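Uncharacterized protein UL16 (Human herpesvirus 5 strain ad169, PDB 2WY3) helps the virus evade natural killer cells by keeping the host receptor KLRK1 from its ligands ULBP1 and ULBP2 and sequestering KLRK1 ligands inside the cell. Local coordinates at residues Asp2-Ser8 against Thr44-Ile49; Thr17-Ser21 against Arg111-Leu115; Cys34-Tyr40 against Ile125-Val130; Trp65-Asp70 against Gln85-Lys89. All coordinates share one frame; numbering follows the deposited sequence. Where two conformers were deposited one is given.

Contact 1 (Asp2-Ser8 against Thr44-Ile49); sequences DLGSKSS and TEDEII. With NAG (2-acetamido-2-deoxy-beta-D-glucopyranose), chain K.
Ile48 and Gly4 form a single antiparallel bridge, a hydrogen-bonded pair, and with Asp46 they account for much of the surface buried here. Gly4 N donates to Ile48 O over 2.9 Å, and Ile48 N answers with a bond of 2.9 Å to Gly4 O. The same Gly4 O receives a CA-H contact from Glu47, whose CA lies 3.5 Å from it. The side chain of Ile48 adds an apolar touch: its CG2 branch meets Leu3 CD1 at 3.9 Å, the two side chains crossing at about a right angle.

Asp46 illustrates how one carboxylate can organise a neighbouring turn. With CG set between the backbone N and the carbonyl carbon (chi1 76°), the group faces the serines of the other segment. OD1 of Asp46 accepts from Ser5 OG at 2.7 Å and OD2 accepts from Ser7 N at 2.8 Å, each oxygen using its syn lone pair. Ser5 OG is itself an acceptor for Ser8 N at 3.1 Å, an ST motif, which links that turn to the carboxylate. A water further joins Lys6 N to Asp46 O.

Thr44 to Glu47 make a type I turn, beyond which Ile49 enters strand 49-55 and bonds through its backbone to Tyr67 of strand 62-68. On the other side, Leu3 pairs with Cys12, so the contact fastens the small sheet of strands 2-3 and 10-13 to the turn leading into the six-stranded sheet.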
# COMPACT_ATOMS: atom_id res chain seq x y z
N ASP B 2 -20.20 4.14 18.33
CA ASP B 2 -19.35 3.24 19.10
C ASP B 2 -18.24 2.68 18.22
O ASP B 2 -18.41 2.50 17.01
CB ASP B 2 -20.17 2.09 19.69
CG ASP B 2 -21.03 2.53 20.88
OD1 ASP B 2 -20.69 3.53 21.54
OD2 ASP B 2 -22.04 1.85 21.15
N LEU B 3 -17.10 2.42 18.86
CA LEU B 3 -15.97 1.75 18.23
C LEU B 3 -15.65 0.52 19.07
O LEU B 3 -16.15 0.39 20.20
CB LEU B 3 -14.75 2.67 18.22
CG LEU B 3 -14.72 3.96 17.40
CD1 LEU B 3 -14.66 3.63 15.92
CD2 LEU B 3 -15.91 4.87 17.71
N GLY B 4 -14.83 -0.38 18.54
CA GLY B 4 -14.32 -1.48 19.33
C GLY B 4 -15.06 -2.79 19.11
O GLY B 4 -15.76 -2.96 18.11
N SER B 5 -14.90 -3.72 20.04
CA SER B 5 -15.41 -5.08 19.86
C SER B 5 -16.31 -5.52 21.01
O SER B 5 -15.89 -5.52 22.16
CB SER B 5 -14.24 -6.06 19.72
OG SER B 5 -14.65 -7.39 19.98
N LYS B 6 -17.55 -5.88 20.70
CA LYS B 6 -18.46 -6.38 21.74
C LYS B 6 -18.00 -7.73 22.28
O LYS B 6 -18.12 -8.00 23.47
CB LYS B 6 -19.89 -6.48 21.22
CG LYS B 6 -20.55 -5.13 20.96
CD LYS B 6 -21.97 -5.29 20.46
CE LYS B 6 -22.68 -3.95 20.38
NZ LYS B 6 -22.65 -3.24 21.70
N SER B 7 -17.46 -8.59 21.41
CA SER B 7 -17.07 -9.92 21.85
C SER B 7 -15.87 -9.87 22.80
O SER B 7 -15.73 -10.73 23.67
CB SER B 7 -16.78 -10.84 20.65
OG SER B 7 -15.64 -10.41 19.93
N SER B 8 -15.03 -8.85 22.65
CA SER B 8 -13.85 -8.69 23.49
C SER B 8 -14.14 -7.78 24.68
O SER B 8 -13.23 -7.41 25.44
CB SER B 8 -12.69 -8.09 22.68
OG SER B 8 -12.42 -8.84 21.51
N THR B 44 -10.53 -8.36 15.17
CA THR B 44 -11.53 -9.42 15.23
C THR B 44 -12.70 -9.13 14.29
O THR B 44 -12.89 -8.00 13.87
CB THR B 44 -12.09 -9.64 16.65
OG1 THR B 44 -12.71 -8.44 17.11
CG2 THR B 44 -10.96 -10.02 17.60
N GLU B 45 -13.49 -10.16 13.99
CA GLU B 45 -14.59 -10.02 13.04
C GLU B 45 -15.54 -8.89 13.39
O GLU B 45 -16.00 -8.17 12.51
CB GLU B 45 -15.37 -11.33 12.92
CG GLU B 45 -14.77 -12.33 11.96
CD GLU B 45 -15.68 -13.53 11.76
OE1 GLU B 45 -16.91 -13.33 11.66
OE2 GLU B 45 -15.16 -14.66 11.70
N ASP B 46 -15.85 -8.72 14.67
CA ASP B 46 -16.84 -7.72 15.07
C ASP B 46 -16.23 -6.37 15.43
O ASP B 46 -16.95 -5.44 15.78
CB ASP B 46 -17.72 -8.25 16.21
CG ASP B 46 -17.00 -8.24 17.56
OD1 ASP B 46 -15.78 -7.97 17.61
OD2 ASP B 46 -17.67 -8.51 18.58
N GLU B 47 -14.91 -6.25 15.31
CA GLU B 47 -14.26 -5.02 15.75
C GLU B 47 -14.47 -3.85 14.80
O GLU B 47 -14.17 -3.94 13.60
CB GLU B 47 -12.76 -5.23 15.99
CG GLU B 47 -12.11 -4.01 16.66
CD GLU B 47 -10.64 -4.21 16.96
OE1 GLU B 47 -10.12 -5.30 16.65
OE2 GLU B 47 -10.00 -3.27 17.50
N ILE B 48 -14.97 -2.75 15.34
CA ILE B 48 -15.12 -1.52 14.59
C ILE B 48 -13.89 -0.65 14.77
O ILE B 48 -13.53 -0.28 15.90
CB ILE B 48 -16.37 -0.73 15.03
CG1 ILE B 48 -17.61 -1.61 14.83
CG2 ILE B 48 -16.46 0.57 14.27
CD1 ILE B 48 -18.87 -1.07 15.49
N ILE B 49 -13.22 -0.37 13.65
CA ILE B 49 -12.08 0.54 13.62
C ILE B 49 -12.37 1.65 12.60
O ILE B 49 -13.37 1.58 11.88
CB ILE B 49 -10.78 -0.22 13.27
CG1 ILE B 49 -10.94 -1.01 11.96
CG2 ILE B 49 -10.43 -1.18 14.40
CD1 ILE B 49 -9.63 -1.64 11.49
C1 NAG K . -18.40 -11.27 8.75
C2 NAG K . -19.53 -11.84 9.60
C3 NAG K . -19.85 -13.27 9.20
C4 NAG K . -20.17 -13.30 7.72
C5 NAG K . -19.00 -12.73 6.93
C6 NAG K . -19.33 -12.68 5.44
C7 NAG K . -19.89 -11.01 11.85
C8 NAG K . -19.61 -11.18 13.31
N2 NAG K . -19.20 -11.79 11.02
O3 NAG K . -20.95 -13.76 9.93
O4 NAG K . -20.42 -14.63 7.32
O5 NAG K . -18.66 -11.42 7.36
O6 NAG K . -18.16 -12.41 4.71
O7 NAG K . -20.72 -10.18 11.47
O HOH W 1 -18.47 -4.89 18.07
O HOH W 2 -15.52 -10.92 16.68
O HOH W 3 -10.93 -6.97 19.00

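Contact 2 (Thr17-Ser21 against Arg111-Leu115); sequences TELAS and RYDCL. With NAG (2-acetamido-2-deoxy-beta-D-glucopyranose), chain H.
Leu19 and Ala20 lie against Arg111, whose guanidinium takes different partners at its face and its edge. Ala20 CA stands 3.8 Å above the guanidinium plane, displaced toward the rim, while Leu19 CB comes within 3.5 Å of Arg111 NH2. At its edge, in plane, Arg111 grips Asp113 side-on, NE at 2.8 Å and NH2 at 3.0 Å, both bonds ending on Asp113 OD2. A bend at chi3 (84°) turns the guanidinium toward the loop, while the Asp113 carboxylate leans back along the strand to meet NE and NH2. Two bonds to one oxygen probably fix the rotation of the group under Ala20. Asp113 OD1 has its own salt bridge, to Arg127.

Farther on, the chemistry turns apolar: Leu19 CD2 touches Leu115 CD2 at 3.9 Å, the two leucines crossing at about a right angle. The opposite side of residues 17-21 meets sugar, with Glu18 CG 3.4 Å from O5 of an N-acetylglucosamine.

Loop 17-21, with helical backbone angles but without a helix's regular bonds, covers this face of strand 110-118. The other face turns to the second sheet, to which Cys114 is joined by its disulfide with Cys38, consistent with an immunoglobulin-like sandwich.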
# COMPACT_ATOMS: atom_id res chain seq x y z
N THR B 17 -14.36 15.45 20.49
CA THR B 17 -13.78 16.57 21.22
C THR B 17 -12.57 16.14 22.06
O THR B 17 -11.74 16.96 22.44
CB THR B 17 -14.83 17.24 22.13
OG1 THR B 17 -16.00 17.53 21.36
CG2 THR B 17 -14.28 18.53 22.72
N GLU B 18 -12.46 14.84 22.33
CA GLU B 18 -11.37 14.35 23.16
C GLU B 18 -10.15 13.94 22.32
O GLU B 18 -9.07 13.74 22.87
CB GLU B 18 -11.81 13.15 23.99
CG GLU B 18 -12.83 13.48 25.07
CD GLU B 18 -13.38 12.24 25.74
OE1 GLU B 18 -12.97 11.12 25.35
OE2 GLU B 18 -14.22 12.38 26.65
N LEU B 19 -10.33 13.84 21.01
CA LEU B 19 -9.26 13.29 20.17
C LEU B 19 -7.98 14.13 20.18
O LEU B 19 -6.88 13.58 20.18
CB LEU B 19 -9.73 13.09 18.72
CG LEU B 19 -10.82 12.05 18.51
CD1 LEU B 19 -11.23 12.01 17.05
CD2 LEU B 19 -10.34 10.68 18.98
N ALA B 20 -8.12 15.45 20.18
CA ALA B 20 -6.94 16.31 20.11
C ALA B 20 -5.92 16.01 21.21
O ALA B 20 -4.72 16.02 20.96
CB ALA B 20 -7.34 17.79 20.14
N SER B 21 -6.41 15.74 22.42
CA SER B 21 -5.55 15.52 23.58
C SER B 21 -4.99 14.10 23.74
O SER B 21 -4.13 13.86 24.60
CB SER B 21 -6.28 15.95 24.87
OG SER B 21 -7.39 15.10 25.13
N ARG B 111 -6.27 16.90 10.11
CA ARG B 111 -5.67 15.85 10.95
C ARG B 111 -6.45 14.56 10.76
O ARG B 111 -7.68 14.57 10.94
CB ARG B 111 -5.77 16.29 12.41
CG ARG B 111 -4.91 15.52 13.42
CD ARG B 111 -5.15 16.05 14.84
NE ARG B 111 -6.32 15.44 15.44
CZ ARG B 111 -7.33 16.10 15.99
NH1 ARG B 111 -7.32 17.43 16.04
NH2 ARG B 111 -8.35 15.42 16.49
N TYR B 112 -5.76 13.48 10.41
CA TYR B 112 -6.40 12.17 10.21
C TYR B 112 -5.93 11.24 11.33
O TYR B 112 -4.74 10.95 11.42
CB TYR B 112 -6.04 11.57 8.83
CG TYR B 112 -6.66 12.37 7.69
CD1 TYR B 112 -7.85 11.95 7.09
CD2 TYR B 112 -6.08 13.56 7.25
CE1 TYR B 112 -8.43 12.69 6.06
CE2 TYR B 112 -6.67 14.31 6.22
CZ TYR B 112 -7.84 13.87 5.64
OH TYR B 112 -8.42 14.62 4.62
N ASP B 113 -6.87 10.81 12.17
CA ASP B 113 -6.55 9.99 13.34
C ASP B 113 -7.08 8.57 13.13
O ASP B 113 -8.29 8.38 13.03
CB ASP B 113 -7.19 10.58 14.61
CG ASP B 113 -6.53 11.88 15.06
OD1 ASP B 113 -5.30 11.99 14.95
OD2 ASP B 113 -7.24 12.80 15.51
N CYS B 114 -6.18 7.59 13.06
CA CYS B 114 -6.60 6.19 12.97
C CYS B 114 -6.92 5.68 14.36
O CYS B 114 -6.06 5.68 15.24
CB CYS B 114 -5.52 5.34 12.33
SG CYS B 114 -5.36 5.78 10.57
N LEU B 115 -8.15 5.21 14.53
CA LEU B 115 -8.72 4.99 15.85
C LEU B 115 -8.81 3.52 16.16
O LEU B 115 -9.01 2.71 15.26
CB LEU B 115 -10.16 5.53 15.90
CG LEU B 115 -10.36 7.00 15.52
CD1 LEU B 115 -11.84 7.37 15.69
CD2 LEU B 115 -9.48 7.89 16.37
C1 NAG H . -16.81 15.05 24.95
C2 NAG H . -17.93 15.11 26.00
C3 NAG H . -17.96 16.45 26.72
C4 NAG H . -16.58 16.83 27.22
C5 NAG H . -15.54 16.73 26.10
C6 NAG H . -14.15 16.94 26.69
C7 NAG H . -19.96 13.82 25.72
C8 NAG H . -21.25 13.63 24.98
N2 NAG H . -19.21 14.87 25.37
O3 NAG H . -18.83 16.37 27.83
O4 NAG H . -16.61 18.16 27.71
O5 NAG H . -15.57 15.46 25.48
O6 NAG H . -13.88 15.88 27.59
O7 NAG H . -19.63 13.03 26.60

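Contact 3 (Cys34-Tyr40 against Ile125-Val130); sequences CISICYY and IERLYV
The two sheets of the immunoglobulin-like sandwich face one another here, and the meeting is clearest where Ile125 presses on Tyr40. The methyl CD1 of Ile125 stands over the centre of the Tyr40 ring, 3.6 Å from the centroid and 12° off the normal, a CH-pi contact. Because chi1 of Ile125 is 65°, its CG1 branch sits between the backbone N and the carbonyl carbon and carries CD1 onto that face. Tyr40 OH is tied to Leu115 O, which should help to fix the ring under the methyl group.

Strands 34-40 and 126-130 run antiparallel at 177°, but their axes are 8.1 Å apart, and side chains rather than backbone bonds fill the interval. Leu128 CD2 rests on Ser36 CB at 3.8 Å, and farther along Val130 CG2 meets Cys34 SG at 3.9 Å.

Glu126 makes the polar counterpart. Its extended side chain crosses to the edge of strand 34-40, where two waters pass its carboxylate on to backbone donors. One water donates to Glu126 OE2 at 2.6 Å and accepts from Ile37 N. The other donates to Glu126 OE1, also at 2.6 Å, and accepts from Tyr39 N. Trp28 NE1 also bonds to OE2. Strand 34-41 spends its other hydrogen-bonding edge on strand 95-102, and Tyr39 OH bonds to an acidic side chain of the chain of another protein.

With the disulfide at Cys38 bridging the sheets beside these residues, the interface has the hallmarks of an immunoglobulin-like core.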
# COMPACT_ATOMS: atom_id res chain seq x y z
N CYS B 34 -2.04 13.40 0.66
CA CYS B 34 -2.89 12.83 1.71
C CYS B 34 -3.00 11.33 1.50
O CYS B 34 -3.92 10.86 0.83
CB CYS B 34 -4.28 13.45 1.72
SG CYS B 34 -5.36 12.69 2.99
N ILE B 35 -2.03 10.60 2.04
CA ILE B 35 -2.08 9.15 2.04
C ILE B 35 -1.77 8.67 3.46
O ILE B 35 -0.65 8.81 3.95
CB ILE B 35 -1.03 8.55 1.08
CG1 ILE B 35 -1.34 8.98 -0.36
CG2 ILE B 35 -1.00 7.02 1.21
CD1 ILE B 35 -0.31 8.48 -1.37
N SER B 36 -2.80 8.12 4.10
CA SER B 36 -2.68 7.52 5.41
C SER B 36 -2.90 6.03 5.28
O SER B 36 -3.87 5.59 4.65
CB SER B 36 -3.74 8.16 6.33
OG SER B 36 -4.17 7.28 7.35
N ILE B 37 -1.98 5.25 5.82
CA ILE B 37 -2.07 3.79 5.78
C ILE B 37 -1.84 3.27 7.20
O ILE B 37 -0.70 3.18 7.66
CB ILE B 37 -1.02 3.18 4.84
CG1 ILE B 37 -1.13 3.84 3.45
CG2 ILE B 37 -1.22 1.66 4.76
CD1 ILE B 37 0.03 3.52 2.48
N CYS B 38 -2.92 2.92 7.90
CA CYS B 38 -2.80 2.53 9.29
C CYS B 38 -2.82 1.03 9.51
O CYS B 38 -3.57 0.31 8.86
CB CYS B 38 -3.89 3.22 10.08
SG CYS B 38 -3.58 5.02 10.06
N TYR B 39 -1.98 0.58 10.43
CA TYR B 39 -1.61 -0.81 10.59
C TYR B 39 -2.24 -1.40 11.84
O TYR B 39 -1.92 -0.98 12.96
CB TYR B 39 -0.09 -0.80 10.71
CG TYR B 39 0.66 -2.10 10.62
CD1 TYR B 39 1.39 -2.42 9.49
CD2 TYR B 39 0.70 -2.98 11.69
CE1 TYR B 39 2.13 -3.59 9.41
CE2 TYR B 39 1.43 -4.16 11.62
CZ TYR B 39 2.14 -4.46 10.48
OH TYR B 39 2.87 -5.62 10.40
N TYR B 40 -3.14 -2.36 11.66
CA TYR B 40 -3.88 -2.96 12.78
C TYR B 40 -3.60 -4.46 12.87
O TYR B 40 -3.95 -5.21 11.96
CB TYR B 40 -5.39 -2.82 12.56
CG TYR B 40 -5.96 -1.42 12.68
CD1 TYR B 40 -6.63 -1.03 13.84
CD2 TYR B 40 -5.86 -0.52 11.63
CE1 TYR B 40 -7.19 0.24 13.94
CE2 TYR B 40 -6.38 0.75 11.73
CZ TYR B 40 -7.04 1.14 12.88
OH TYR B 40 -7.57 2.40 12.96
N ILE B 125 -3.82 5.16 16.93
CA ILE B 125 -2.60 4.40 16.63
C ILE B 125 -1.67 5.18 15.72
O ILE B 125 -0.44 5.01 15.76
CB ILE B 125 -2.91 3.00 16.07
CG1 ILE B 125 -3.60 3.08 14.71
CG2 ILE B 125 -3.77 2.21 17.05
CD1 ILE B 125 -3.75 1.71 14.05
N GLU B 126 -2.24 6.05 14.91
CA GLU B 126 -1.44 6.90 14.03
C GLU B 126 -2.18 8.18 13.71
O GLU B 126 -3.39 8.16 13.48
CB GLU B 126 -1.10 6.17 12.73
CG GLU B 126 -0.22 6.98 11.79
CD GLU B 126 0.28 6.18 10.58
OE1 GLU B 126 0.27 4.92 10.60
OE2 GLU B 126 0.70 6.83 9.60
N ARG B 127 -1.45 9.29 13.70
CA ARG B 127 -2.03 10.58 13.38
C ARG B 127 -1.25 11.18 12.22
O ARG B 127 -0.02 11.22 12.25
CB ARG B 127 -1.96 11.51 14.59
CG ARG B 127 -2.21 13.00 14.27
CD ARG B 127 -2.25 13.80 15.56
NE ARG B 127 -3.46 13.51 16.34
CZ ARG B 127 -3.64 13.85 17.61
NH1 ARG B 127 -2.68 14.47 18.28
NH2 ARG B 127 -4.78 13.55 18.21
N LEU B 128 -1.97 11.62 11.19
CA LEU B 128 -1.32 12.26 10.05
C LEU B 128 -1.88 13.66 9.88
O LEU B 128 -3.10 13.83 9.78
CB LEU B 128 -1.58 11.45 8.77
CG LEU B 128 -1.22 12.19 7.49
CD1 LEU B 128 0.32 12.33 7.39
CD2 LEU B 128 -1.82 11.48 6.26
N TYR B 129 -1.00 14.65 9.87
CA TYR B 129 -1.40 16.00 9.50
C TYR B 129 -1.16 16.19 8.01
O TYR B 129 -0.10 15.81 7.49
CB TYR B 129 -0.57 17.03 10.27
CG TYR B 129 -0.97 17.17 11.73
CD1 TYR B 129 -2.06 17.96 12.09
CD2 TYR B 129 -0.24 16.56 12.73
CE1 TYR B 129 -2.41 18.12 13.42
CE2 TYR B 129 -0.59 16.71 14.09
CZ TYR B 129 -1.68 17.49 14.41
OH TYR B 129 -2.05 17.65 15.72
N VAL B 130 -2.13 16.80 7.33
CA VAL B 130 -2.06 17.05 5.89
C VAL B 130 -2.11 18.56 5.64
O VAL B 130 -2.99 19.24 6.17
CB VAL B 130 -3.22 16.38 5.16
CG1 VAL B 130 -3.30 16.83 3.70
CG2 VAL B 130 -3.10 14.84 5.29
O HOH W 4 -3.59 8.60 10.07
O HOH W 5 0.66 5.80 7.24
O HOH W 6 -0.40 2.65 11.75

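Contact 4 (Trp65-Asp70 against Gln85-Lys89); sequences WLYQND and QDGLK. With NAG (2-acetamido-2-deoxy-beta-D-glucopyranose), chain K.
Lys89 reaches Asp70 in a salt bridge, NZ lying 2.9 Å from OD2. The ammonium comes from above the carboxylate, 41° out of its plane; CD and CE run alongside the group, and the bend at chi3 turns CE and NZ toward it.

Deeper in, Gln85 CG makes a CH-pi contact with Trp65, 3.4 Å from the centroid of the five-membered ring and only 1° off its normal, with the amide nearly parallel to the indole. The polar atoms look elsewhere: Trp65 NE1 donates to Thr100 OG1, Gln85 NE2 to Asn75 OD1, and Gln85 OE1 accepts from Phe76 N.

Strands 65-68 and 85-89 belong to the two opposed sheets of an immunoglobulin-like sandwich, their axes 7.9 Å apart and inclined at 26°, so aromatic side chains span the gap. Having no side chain, Gly87 lets Tyr67 approach closely: Gly87 CA lies over the Tyr67 ring, 4.0 Å from the centroid, a CH-pi contact. Tyr67 OH is 3.3 Å from Gly87 O. At the ring's edge, Asp86 OD1 lies 3.4 Å from Tyr67 CE2; this oxygen accepts weakly from Gly87 N and makes a salt bridge to a basic side chain of the chain of another protein, where a polar side chain takes Asp86 OD2. Beyond the strand, Asn69 ND2 is covalently bonded to C1 of an N-acetylglucosamine, whose N2 donates to Glu45 OE1.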
# COMPACT_ATOMS: atom_id res chain seq x y z
N TRP B 65 -14.85 7.77 8.90
CA TRP B 65 -15.24 6.55 8.21
C TRP B 65 -14.91 5.34 9.07
O TRP B 65 -13.96 5.39 9.85
CB TRP B 65 -14.67 6.47 6.78
CG TRP B 65 -13.20 6.11 6.56
CD1 TRP B 65 -12.15 6.98 6.43
CD2 TRP B 65 -12.66 4.79 6.32
NE1 TRP B 65 -10.98 6.27 6.16
CE2 TRP B 65 -11.27 4.94 6.09
CE3 TRP B 65 -13.21 3.50 6.29
CZ2 TRP B 65 -10.42 3.84 5.84
CZ3 TRP B 65 -12.37 2.41 6.05
CH2 TRP B 65 -10.99 2.59 5.83
N LEU B 66 -15.72 4.29 8.94
CA LEU B 66 -15.64 3.15 9.84
C LEU B 66 -15.61 1.82 9.08
O LEU B 66 -16.20 1.69 8.02
CB LEU B 66 -16.83 3.13 10.81
CG LEU B 66 -16.98 4.32 11.77
CD1 LEU B 66 -18.28 4.21 12.54
CD2 LEU B 66 -15.77 4.40 12.71
N TYR B 67 -14.92 0.84 9.67
CA TYR B 67 -14.66 -0.45 9.04
C TYR B 67 -14.97 -1.56 10.05
O TYR B 67 -14.65 -1.43 11.23
CB TYR B 67 -13.18 -0.50 8.65
CG TYR B 67 -12.79 -1.54 7.64
CD1 TYR B 67 -11.98 -2.62 8.00
CD2 TYR B 67 -13.19 -1.43 6.31
CE1 TYR B 67 -11.59 -3.57 7.05
CE2 TYR B 67 -12.81 -2.36 5.37
CZ TYR B 67 -12.01 -3.42 5.75
OH TYR B 67 -11.64 -4.35 4.80
N GLN B 68 -15.63 -2.62 9.59
CA GLN B 68 -15.96 -3.75 10.46
C GLN B 68 -16.14 -5.00 9.62
O GLN B 68 -16.83 -4.98 8.60
CB GLN B 68 -17.26 -3.48 11.24
CG GLN B 68 -17.63 -4.55 12.29
CD GLN B 68 -19.04 -4.36 12.85
OE1 GLN B 68 -19.90 -3.80 12.17
NE2 GLN B 68 -19.27 -4.82 14.08
N ASN B 69 -15.54 -6.10 10.06
CA ASN B 69 -15.68 -7.36 9.34
C ASN B 69 -15.35 -7.17 7.86
O ASN B 69 -16.12 -7.56 6.98
CB ASN B 69 -17.09 -7.91 9.53
CG ASN B 69 -17.19 -9.38 9.18
OD1 ASN B 69 -16.18 -10.06 8.97
ND2 ASN B 69 -18.41 -9.88 9.14
N ASP B 70 -14.21 -6.53 7.61
CA ASP B 70 -13.68 -6.34 6.26
C ASP B 70 -14.59 -5.57 5.30
O ASP B 70 -14.48 -5.74 4.08
CB ASP B 70 -13.28 -7.68 5.64
CG ASP B 70 -12.27 -8.43 6.50
OD1 ASP B 70 -11.24 -7.82 6.86
OD2 ASP B 70 -12.52 -9.61 6.81
N GLN B 85 -10.55 4.68 0.19
CA GLN B 85 -11.08 4.79 1.54
C GLN B 85 -11.64 3.42 1.95
O GLN B 85 -12.86 3.21 2.01
CB GLN B 85 -12.19 5.85 1.58
CG GLN B 85 -12.70 6.20 3.00
CD GLN B 85 -14.22 6.32 3.03
OE1 GLN B 85 -14.77 7.42 3.05
NE2 GLN B 85 -14.91 5.17 3.02
N ASP B 86 -10.73 2.49 2.23
CA ASP B 86 -11.12 1.10 2.43
C ASP B 86 -10.01 0.37 3.16
O ASP B 86 -8.89 0.89 3.30
CB ASP B 86 -11.34 0.46 1.05
CG ASP B 86 -12.18 -0.81 1.10
OD1 ASP B 86 -12.67 -1.21 2.18
OD2 ASP B 86 -12.37 -1.41 0.02
N GLY B 87 -10.30 -0.83 3.63
CA GLY B 87 -9.30 -1.63 4.32
C GLY B 87 -8.91 -2.82 3.47
O GLY B 87 -9.58 -3.16 2.49
N LEU B 88 -7.81 -3.46 3.84
CA LEU B 88 -7.44 -4.73 3.22
C LEU B 88 -6.66 -5.58 4.21
O LEU B 88 -5.97 -5.05 5.07
CB LEU B 88 -6.64 -4.51 1.94
CG LEU B 88 -5.25 -3.88 1.94
CD1 LEU B 88 -4.23 -4.75 2.65
CD2 LEU B 88 -4.84 -3.67 0.49
N LYS B 89 -6.78 -6.89 4.09
CA LYS B 89 -6.06 -7.78 4.98
C LYS B 89 -4.84 -8.34 4.27
O LYS B 89 -4.93 -8.81 3.14
CB LYS B 89 -6.95 -8.94 5.42
CG LYS B 89 -7.94 -8.58 6.52
CD LYS B 89 -8.67 -9.81 7.04
CE LYS B 89 -9.54 -10.43 5.96
NZ LYS B 89 -10.35 -11.57 6.49
C1 NAG K . -18.40 -11.27 8.75
C2 NAG K . -19.53 -11.84 9.60
C3 NAG K . -19.85 -13.27 9.20
C4 NAG K . -20.17 -13.30 7.72
C5 NAG K . -19.00 -12.73 6.93
C6 NAG K . -19.33 -12.68 5.44
C7 NAG K . -19.89 -11.01 11.85
C8 NAG K . -19.61 -11.18 13.31
N2 NAG K . -19.20 -11.79 11.02
O3 NAG K . -20.95 -13.76 9.93
O4 NAG K . -20.42 -14.63 7.32
O5 NAG K . -18.66 -11.42 7.36
O6 NAG K . -18.16 -12.41 4.71
O7 NAG K . -20.72 -10.18 11.47

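Contacts 2 and 3 are buried nearest the chain's centre and share the large sheet through neighbouring strands 110-118 and 121-131, with a disulfide joining them directly. Contact 2 sets an arginine, already salt-bridged within its own strand, against a loop, with one leucine pair beside it. Contacts 3 and 4 both bring the two sheets together, but contact 3 combines apolar side chains with bridging waters, whereas contact 4 lays aromatic ring faces against CH groups and finishes in a salt bridge at the surface. Both also border the partner protein. Contact 1, partly buried and farther out, relies on backbone bonds and a carboxylate binding a turn; it adjoins contact 4, and both touch one sugar.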